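Local atomic coordinates of Ice-binding protein (Flavobacteriaceae bacterium, PDB entry 5UYT), a protein that probably binds ice and so gives antifreeze activity to an Antarctic bacterium, with two right-handed beta-helical domains. Residues 390-393 / 394-398; 253-257 / 258-262. All blocks are in the same frame, centred on the assembly; numbering follows the deposited sequence.

In the fold
Both contacts are corners of the same right-handed beta-helix, where the chain leaves one face of the solenoid and enters another. Residues 253-257 and 390-393 start on the same five-strand parallel sheet, strand 252-253 at its edge and strand 390-392 inside it. Their centres are 16 Å apart, and they do not touch. Contact 1 is partly buried: a type II turn with aliphatic side chains packed on its inner side. Contact 2 lies at the surface, farther from the centre of the chain. It relies more on the backbone bonds of a 3-10 turn; the polar side chains of Gln-256 and Asn-259 only lie alongside each other, and Phe-255 touches Val-260 on the inside.

Contact 1: residues 390-393 / 394-398; sequences VIIN and TGVEI
Ile-392 and Val-396 meet on the inner side of a corner of the beta-helix, where a type II beta turn from Asn-393 to Val-396 joins strand 390-392 to strand 397-404. The two side chains cross at about a right angle. CG2 of Ile-392 lies 3.5 Å from CG1 of Val-396 in one of two conformers of Ile-392. Ile-392 and Ile-398 reach toward each other tip to tip, their CD1 atoms 4.0 Å apart; Ile-398 CD1 is also 3.9 Å from Ile-392 CG2. Thr-411 and Ile-414 of the next coil also touch Ile-392.

The polar contacts hold the turn. Val-396 N donates to Asn-393 O over 3.2 Å (N-H...O angle 160°). Gly-395 takes a positive phi of 85°, as the third position of a type II turn requires. On the outer side, a water donates to Asn-393 OD1 at 2.7 Å and accepts from Thr-394 N at 3.1 Å. ND2, the other end of the amide, is bonded to Leu-373 O of the preceding coil, so both ends are held.

Val-396 has CG2 beside its backbone N and CG1 anti to it (chi1 166°). This sets CG2 3.2 Å from Asn-393 O, the acceptor of the turn bond.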
loop_
_atom_site.group_PDB
_atom_site.type_symbol
_atom_site.label_atom_id
_atom_site.label_comp_id
_atom_site.label_asym_id
_atom_site.label_seq_id
_atom_site.Cartn_x
_atom_site.Cartn_y
_atom_site.Cartn_z
ATOM N N VAL A 390 -8.311 20.708 -15.905
ATOM C CA VAL A 390 -7.067 20.188 -15.379
ATOM C C VAL A 390 -6.089 21.355 -15.254
ATOM O O VAL A 390 -5.968 22.173 -16.189
ATOM C CB VAL A 390 -6.489 19.088 -16.307
ATOM C CG1 VAL A 390 -5.117 18.594 -15.833
ATOM C CG2 VAL A 390 -7.490 17.938 -16.459
ATOM N N ILE A 391 -5.414 21.437 -14.108
ATOM C CA ILE A 391 -4.322 22.412 -13.940
ATOM C C ILE A 391 -3.078 21.663 -13.510
ATOM O O ILE A 391 -3.128 20.876 -12.547
ATOM C CB ILE A 391 -4.656 23.466 -12.863
ATOM C CG1 ILE A 391 -5.925 24.205 -13.241
ATOM C CG2 ILE A 391 -3.474 24.451 -12.679
ATOM C CD1 ILE A 391 -6.430 25.127 -12.131
ATOM N N ILE A 392 -1.965 21.899 -14.202
ATOM C CA ILE A 392 -0.698 21.287 -13.814
ATOM C C ILE A 392 0.265 22.442 -13.580
ATOM O O ILE A 392 0.635 23.183 -14.508
ATOM C CB ILE A 392 -0.131 20.318 -14.862
ATOM C CG1 ILE A 392 -1.231 19.393 -15.411
ATOM C CG2 ILE A 392 1.009 19.510 -14.226
ATOM C CD1 ILE A 392 -0.766 18.432 -16.478
ATOM N N ASN A 393 0.589 22.630 -12.302
ATOM C CA ASN A 393 1.281 23.854 -11.842
ATOM C C ASN A 393 2.782 23.840 -11.987
ATOM O O ASN A 393 3.378 22.818 -12.333
ATOM C CB ASN A 393 0.870 24.117 -10.351
ATOM C CG ASN A 393 -0.565 24.645 -10.223
ATOM O OD1 ASN A 393 -0.843 25.820 -10.573
ATOM N ND2 ASN A 393 -1.499 23.782 -9.777
ATOM N N THR A 394 3.388 25.002 -11.741
ATOM C CA THR A 394 4.817 25.192 -11.942
ATOM C C THR A 394 5.674 24.026 -11.428
ATOM O O THR A 394 5.575 23.652 -10.268
ATOM C CB THR A 394 5.243 26.438 -11.171
ATOM O OG1 THR A 394 4.498 27.572 -11.687
ATOM C CG2 THR A 394 6.773 26.687 -11.350
ATOM N N GLY A 395 6.540 23.493 -12.289
ATOM C CA GLY A 395 7.589 22.634 -11.812
ATOM C C GLY A 395 7.152 21.183 -11.664
ATOM O O GLY A 395 7.980 20.341 -11.333
ATOM N N VAL A 396 5.878 20.883 -11.929
ATOM C CA VAL A 396 5.405 19.492 -11.814
ATOM C C VAL A 396 6.207 18.609 -12.779
ATOM O O VAL A 396 6.489 19.043 -13.929
ATOM C CB VAL A 396 3.896 19.419 -12.117
ATOM C CG1 VAL A 396 3.474 17.947 -12.351
ATOM C CG2 VAL A 396 3.103 19.979 -10.938
ATOM N N GLU A 397 6.565 17.397 -12.316
ATOM C CA GLU A 397 7.219 16.397 -13.179
ATOM C C GLU A 397 6.224 15.263 -13.285
ATOM O O GLU A 397 5.671 14.825 -12.262
ATOM C CB GLU A 397 8.512 15.898 -12.510
ATOM C CG GLU A 397 9.542 17.022 -12.372
ATOM C CD GLU A 397 10.783 16.625 -11.579
ATOM O OE1 GLU A 397 10.865 15.475 -11.130
ATOM O OE2 GLU A 397 11.671 17.492 -11.433
ATOM N N ILE A 398 5.965 14.806 -14.511
ATOM C CA ILE A 398 5.081 13.656 -14.752
ATOM C C ILE A 398 5.879 12.557 -15.494
ATOM O O ILE A 398 6.529 12.819 -16.524
ATOM C CB ILE A 398 3.862 14.092 -15.625
ATOM C CG1 ILE A 398 2.874 14.949 -14.790
ATOM C CG2 ILE A 398 3.108 12.890 -16.241
ATOM C CD1 ILE A 398 2.335 16.084 -15.630
HETATM O O HOH W 1 1.297 27.233 -11.276
#

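Contact 2: residues 253-257 / 258-262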
loop_
_atom_site.group_PDB
_atom_site.type_symbol
_atom_site.label_atom_id
_atom_site.label_comp_id
_atom_site.label_asym_id
_atom_site.label_seq_id
_atom_site.Cartn_x
_atom_site.Cartn_y
_atom_site.Cartn_z
ATOM N N THR A 253 -2.198 25.653 -27.515
ATOM C CA THR A 253 -1.206 26.762 -27.679
ATOM C C THR A 253 -0.205 26.710 -26.544
ATOM O O THR A 253 -0.425 26.038 -25.530
ATOM C CB THR A 253 -1.865 28.176 -27.674
ATOM O OG1 THR A 253 -2.433 28.422 -26.372
ATOM C CG2 THR A 253 -2.957 28.286 -28.729
ATOM N N GLY A 254 0.891 27.439 -26.688
ATOM C CA GLY A 254 1.846 27.597 -25.614
ATOM C C GLY A 254 2.961 26.562 -25.537
ATOM O O GLY A 254 3.942 26.776 -24.811
ATOM N N PHE A 255 2.813 25.430 -26.248
ATOM C CA PHE A 255 3.903 24.445 -26.299
ATOM C C PHE A 255 4.874 24.811 -27.423
ATOM O O PHE A 255 4.458 25.115 -28.537
ATOM C CB PHE A 255 3.360 23.041 -26.549
ATOM C CG PHE A 255 2.555 22.505 -25.398
ATOM C CD1 PHE A 255 3.190 21.789 -24.395
ATOM C CD2 PHE A 255 1.207 22.791 -25.278
ATOM C CE1 PHE A 255 2.485 21.336 -23.263
ATOM C CE2 PHE A 255 0.477 22.323 -24.173
ATOM C CZ PHE A 255 1.126 21.591 -23.150
ATOM N N GLN A 256 6.164 24.794 -27.107
ATOM C CA GLN A 256 7.195 25.162 -28.080
ATOM C C GLN A 256 7.702 23.897 -28.710
ATOM O O GLN A 256 8.119 22.939 -27.978
ATOM C CB GLN A 256 8.314 25.941 -27.391
ATOM C CG GLN A 256 7.799 27.249 -26.796
ATOM C CD GLN A 256 8.879 27.971 -25.992
ATOM O OE1 GLN A 256 9.364 27.479 -24.945
ATOM N NE2 GLN A 256 9.265 29.147 -26.465
ATOM N N ALA A 257 7.622 23.843 -30.041
ATOM C CA ALA A 257 7.883 22.589 -30.779
ATOM C C ALA A 257 9.242 22.020 -30.417
ATOM O O ALA A 257 9.388 20.808 -30.270
ATOM C CB ALA A 257 7.822 22.804 -32.295
ATOM N N ASP A 258 10.248 22.869 -30.290
ATOM C CA ASP A 258 11.586 22.303 -30.033
ATOM C C ASP A 258 11.745 21.731 -28.612
ATOM O O ASP A 258 12.758 21.093 -28.320
ATOM C CB ASP A 258 12.667 23.369 -30.317
ATOM C CG ASP A 258 12.833 23.668 -31.800
ATOM O OD1 ASP A 258 12.243 22.967 -32.638
ATOM O OD2 ASP A 258 13.546 24.647 -32.121
ATOM N N ASN A 259 10.745 21.960 -27.757
ATOM C CA ASN A 259 10.774 21.431 -26.413
ATOM C C ASN A 259 9.918 20.181 -26.305
ATOM O O ASN A 259 9.743 19.671 -25.196
ATOM C CB ASN A 259 10.201 22.448 -25.412
ATOM C CG ASN A 259 11.115 23.638 -25.192
ATOM O OD1 ASN A 259 12.132 23.791 -25.883
ATOM N ND2 ASN A 259 10.781 24.478 -24.166
ATOM N N VAL A 260 9.370 19.707 -27.431
ATOM C CA VAL A 260 8.460 18.547 -27.389
ATOM C C VAL A 260 9.069 17.466 -28.269
ATOM O O VAL A 260 9.215 17.646 -29.487
ATOM C CB VAL A 260 7.020 18.910 -27.852
ATOM C CG1 VAL A 260 6.159 17.635 -28.004
ATOM C CG2 VAL A 260 6.374 19.925 -26.898
ATOM N N ASN A 261 9.492 16.370 -27.636
ATOM C CA ASN A 261 10.000 15.199 -28.345
ATOM C C ASN A 261 8.756 14.389 -28.706
ATOM O O ASN A 261 8.380 13.438 -27.999
ATOM C CB ASN A 261 10.940 14.368 -27.458
ATOM C CG ASN A 261 11.462 13.128 -28.177
ATOM O OD1 ASN A 261 11.373 13.011 -29.432
ATOM N ND2 ASN A 261 11.963 12.159 -27.400
ATOM N N GLY A 262 8.133 14.784 -29.809
ATOM C CA GLY A 262 6.759 14.341 -30.100
ATOM C C GLY A 262 6.084 15.389 -30.968
ATOM O O GLY A 262 6.742 16.328 -31.435
HETATM O O HOH W 2 7.581 19.048 -31.657
#
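Gln-256 and Asn-259 lie side by side on the outside of the turn, their side chains pointing the same way. Their amide planes are 74° apart. Gln-256 OE1 is 3.4 Å from Asn-259 ND2, but the angle is too poor for a hydrogen bond. Asn-259 ND2 is instead bonded to Thr-239 O of the neighbouring coil. Asn-259 CB rests 3.3 Å from Gln-256 O. The side chain of Gln-256 also lies about 3 Å from a nitrate ion, probably from the crystallisation liquor.

Phe-255 and Val-260 meet on the inner side. Val-260 CG2 approaches the aromatic side chain obliquely and is 4.3 Å from Phe-255 CB. Val-241 touches both residues.

Two backbone bonds hold the turn that carries these side chains. Asn-259 N donates to Gln-256 O over 2.8 Å, and Val-260 N donates to Ala-257 O over 3.0 Å. Both donors stand above the carbonyl plane of their acceptor, 47° and 61° out of it. A water lies 2.9 Å from Ala-257 O, close to Gly-262 O as well.

These two successive i to i+3 bonds are those of a short 3-10 turn. Here the turn forms a corner of the right-handed beta-helix of the ice-binding protein family, carrying the chain from strand 252-253 to strand 260-261.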